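Local coordinates for type IV pilus assembly protein PilF (Thermus thermophilus HB8, PDB 5OIU), which probably hydrolyses ATP as a hexameric AAA+ motor that powers the assembly of type IV pili, at residues K171-E177 and Q210-M216. Sequence-based numbering, arbitrary orientation.
Sequences KNTQTIE and QDPDIIM
Two parallel strands, 173-177 and 214-216, whose axes approach to 4.6 Å at an angle of 11°, pair T173 with I214, Q174 with I215 and T175 with M216. Backbone hydrogen bonds alternate between them: I214 N to N172 O (3.1 Å), Q174 N to I214 O (2.9 Å), M216 N to Q174 O (2.9 Å) and I176 N to M216 O (2.8 Å). D213 (m) points toward the loop leading into 173-177, where OD2 accepts N172 N (2.8 Å) while salt-bridging R41 of a second subunit. N172 (t) reaches back so that ND2 donates to D211 O (3.1 Å). One water donates to Q174 OE1 (2.7 Å) and Q210 OE1 (2.6 Å); Q210 NE2 bonds to S97 of the second subunit. The t, p rotamer of Q174 turns NE2 along the strand to donate to T175 O (3.0 Å). On the other face, T175 OG1 (p) donates to E177 OE2 (2.8 Å), which also accepts from Q189, and M216 (t, m, m) brings CE 3.8 Å from E177 CD. In this parallel P-loop NTPase core sheet, I214 and M216 face Walker A helix 155-166, helix 200-206 covers I215 opposite, and strands 188-191 and 238-243 flank the pair.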
loop_
_atom_site.group_PDB
_atom_site.type_symbol
_atom_site.label_atom_id
_atom_site.label_comp_id
_atom_site.label_asym_id
_atom_site.label_seq_id
_atom_site.Cartn_x
_atom_site.Cartn_y
_atom_site.Cartn_z
ATOM N N LYS C 171 11.162 41.474 -10.323
ATOM C CA LYS C 171 11.068 40.238 -9.546
ATOM C C LYS C 171 12.425 39.818 -8.978
ATOM O O LYS C 171 13.474 40.069 -9.581
ATOM C CB LYS C 171 10.502 39.085 -10.407
ATOM C CG LYS C 171 9.058 39.251 -10.882
ATOM C CD LYS C 171 8.572 37.998 -11.607
ATOM C CE LYS C 171 7.585 38.304 -12.721
ATOM N NZ LYS C 171 7.546 37.201 -13.765
ATOM N N ASN C 172 12.410 39.162 -7.811
ATOM C CA ASN C 172 13.612 38.531 -7.261
ATOM C C ASN C 172 13.608 37.060 -7.669
ATOM O O ASN C 172 12.772 36.280 -7.196
ATOM C CB ASN C 172 13.704 38.679 -5.740
ATOM C CG ASN C 172 14.913 37.924 -5.136
ATOM O OD1 ASN C 172 15.922 37.706 -5.810
ATOM N ND2 ASN C 172 14.803 37.531 -3.857
ATOM N N THR C 173 14.538 36.697 -8.554
ATOM C CA THR C 173 14.763 35.328 -8.992
ATOM C C THR C 173 16.001 34.766 -8.309
ATOM O O THR C 173 17.083 35.352 -8.401
ATOM C CB THR C 173 14.941 35.281 -10.502
ATOM O OG1 THR C 173 13.806 35.912 -11.112
ATOM C CG2 THR C 173 15.107 33.823 -11.000
ATOM N N GLN C 174 15.838 33.628 -7.637
ATOM C CA GLN C 174 16.894 32.995 -6.854
ATOM C C GLN C 174 16.954 31.504 -7.173
ATOM O O GLN C 174 15.937 30.806 -7.074
ATOM C CB GLN C 174 16.645 33.214 -5.361
ATOM C CG GLN C 174 17.670 32.558 -4.466
ATOM C CD GLN C 174 19.020 33.227 -4.566
ATOM O OE1 GLN C 174 19.180 34.392 -4.171
ATOM N NE2 GLN C 174 20.004 32.503 -5.103
ATOM N N THR C 175 18.140 31.018 -7.540
ATOM C CA THR C 175 18.378 29.618 -7.869
ATOM C C THR C 175 19.252 28.958 -6.804
ATOM O O THR C 175 19.991 29.620 -6.075
ATOM C CB THR C 175 19.067 29.465 -9.237
ATOM O OG1 THR C 175 20.449 29.810 -9.117
ATOM C CG2 THR C 175 18.469 30.372 -10.274
ATOM N N ILE C 176 19.155 27.634 -6.716
ATOM C CA ILE C 176 20.135 26.805 -6.023
ATOM C C ILE C 176 20.505 25.658 -6.962
ATOM O O ILE C 176 19.626 24.972 -7.503
ATOM C CB ILE C 176 19.612 26.293 -4.661
ATOM C CG1 ILE C 176 20.693 25.488 -3.934
ATOM C CG2 ILE C 176 18.314 25.518 -4.808
ATOM C CD1 ILE C 176 21.918 26.286 -3.628
ATOM N N GLU C 177 21.800 25.475 -7.192
ATOM C CA GLU C 177 22.266 24.684 -8.327
ATOM C C GLU C 177 23.472 23.846 -7.933
ATOM O O GLU C 177 24.279 24.244 -7.090
ATOM C CB GLU C 177 22.617 25.579 -9.530
ATOM C CG GLU C 177 21.497 26.508 -9.960
ATOM C CD GLU C 177 21.807 27.241 -11.245
ATOM O OE1 GLU C 177 22.289 26.588 -12.202
ATOM O OE2 GLU C 177 21.585 28.474 -11.292
ATOM N N GLN C 210 14.560 35.694 2.010
ATOM C CA GLN C 210 15.235 36.486 0.993
ATOM C C GLN C 210 14.266 37.155 0.041
ATOM O O GLN C 210 14.678 37.597 -1.040
ATOM C CB GLN C 210 16.219 35.605 0.220
ATOM C CG GLN C 210 17.537 35.391 0.949
ATOM C CD GLN C 210 18.585 36.444 0.572
ATOM O OE1 GLN C 210 18.670 36.854 -0.583
ATOM N NE2 GLN C 210 19.382 36.880 1.544
ATOM N N ASP C 211 12.988 37.221 0.430
ATOM C CA ASP C 211 11.883 37.841 -0.303
ATOM C C ASP C 211 12.003 37.533 -1.794
ATOM O O ASP C 211 12.158 38.454 -2.628
ATOM C CB ASP C 211 11.829 39.341 -0.025
ATOM C CG ASP C 211 10.709 40.108 -0.771
ATOM O OD1 ASP C 211 9.549 39.701 -0.564
ATOM O OD2 ASP C 211 10.974 41.218 -1.342
ATOM N N PRO C 212 11.903 36.264 -2.186
ATOM C CA PRO C 212 11.932 35.905 -3.597
ATOM C C PRO C 212 10.541 35.931 -4.233
ATOM O O PRO C 212 9.503 35.900 -3.567
ATOM C CB PRO C 212 12.481 34.463 -3.540
ATOM C CG PRO C 212 11.774 33.844 -2.341
ATOM C CD PRO C 212 11.610 35.060 -1.348
ATOM N N ASP C 213 10.535 35.968 -5.559
ATOM C CA ASP C 213 9.345 35.733 -6.358
ATOM C C ASP C 213 9.440 34.424 -7.116
ATOM O O ASP C 213 8.492 33.635 -7.136
ATOM C CB ASP C 213 9.124 36.886 -7.358
ATOM C CG ASP C 213 8.912 38.231 -6.656
ATOM O OD1 ASP C 213 7.809 38.443 -6.100
ATOM O OD2 ASP C 213 9.856 39.048 -6.643
ATOM N N ILE C 214 10.590 34.169 -7.728
ATOM C CA ILE C 214 10.840 32.970 -8.504
ATOM C C ILE C 214 11.993 32.230 -7.853
ATOM O O ILE C 214 13.063 32.811 -7.633
ATOM C CB ILE C 214 11.168 33.309 -9.965
ATOM C CG1 ILE C 214 9.962 33.960 -10.650
ATOM C CG2 ILE C 214 11.661 32.058 -10.695
ATOM C CD1 ILE C 214 10.307 34.644 -11.976
ATOM N N ILE C 215 11.772 30.960 -7.536
ATOM C CA ILE C 215 12.805 30.103 -6.989
ATOM C C ILE C 215 13.081 28.996 -7.990
ATOM O O ILE C 215 12.148 28.379 -8.521
ATOM C CB ILE C 215 12.392 29.519 -5.629
ATOM C CG1 ILE C 215 12.385 30.633 -4.579
ATOM C CG2 ILE C 215 13.343 28.404 -5.237
ATOM C CD1 ILE C 215 11.648 30.297 -3.314
ATOM N N MET C 216 14.358 28.732 -8.239
ATOM C CA MET C 216 14.762 27.627 -9.096
ATOM C C MET C 216 15.576 26.638 -8.278
ATOM O O MET C 216 16.642 26.985 -7.757
ATOM C CB MET C 216 15.573 28.115 -10.294
ATOM C CG MET C 216 15.559 27.121 -11.465
ATOM S SD MET C 216 16.691 25.712 -11.293
ATOM C CE MET C 216 18.194 26.404 -11.991
HETATM O O HOH W 1 17.826 36.380 -2.990
#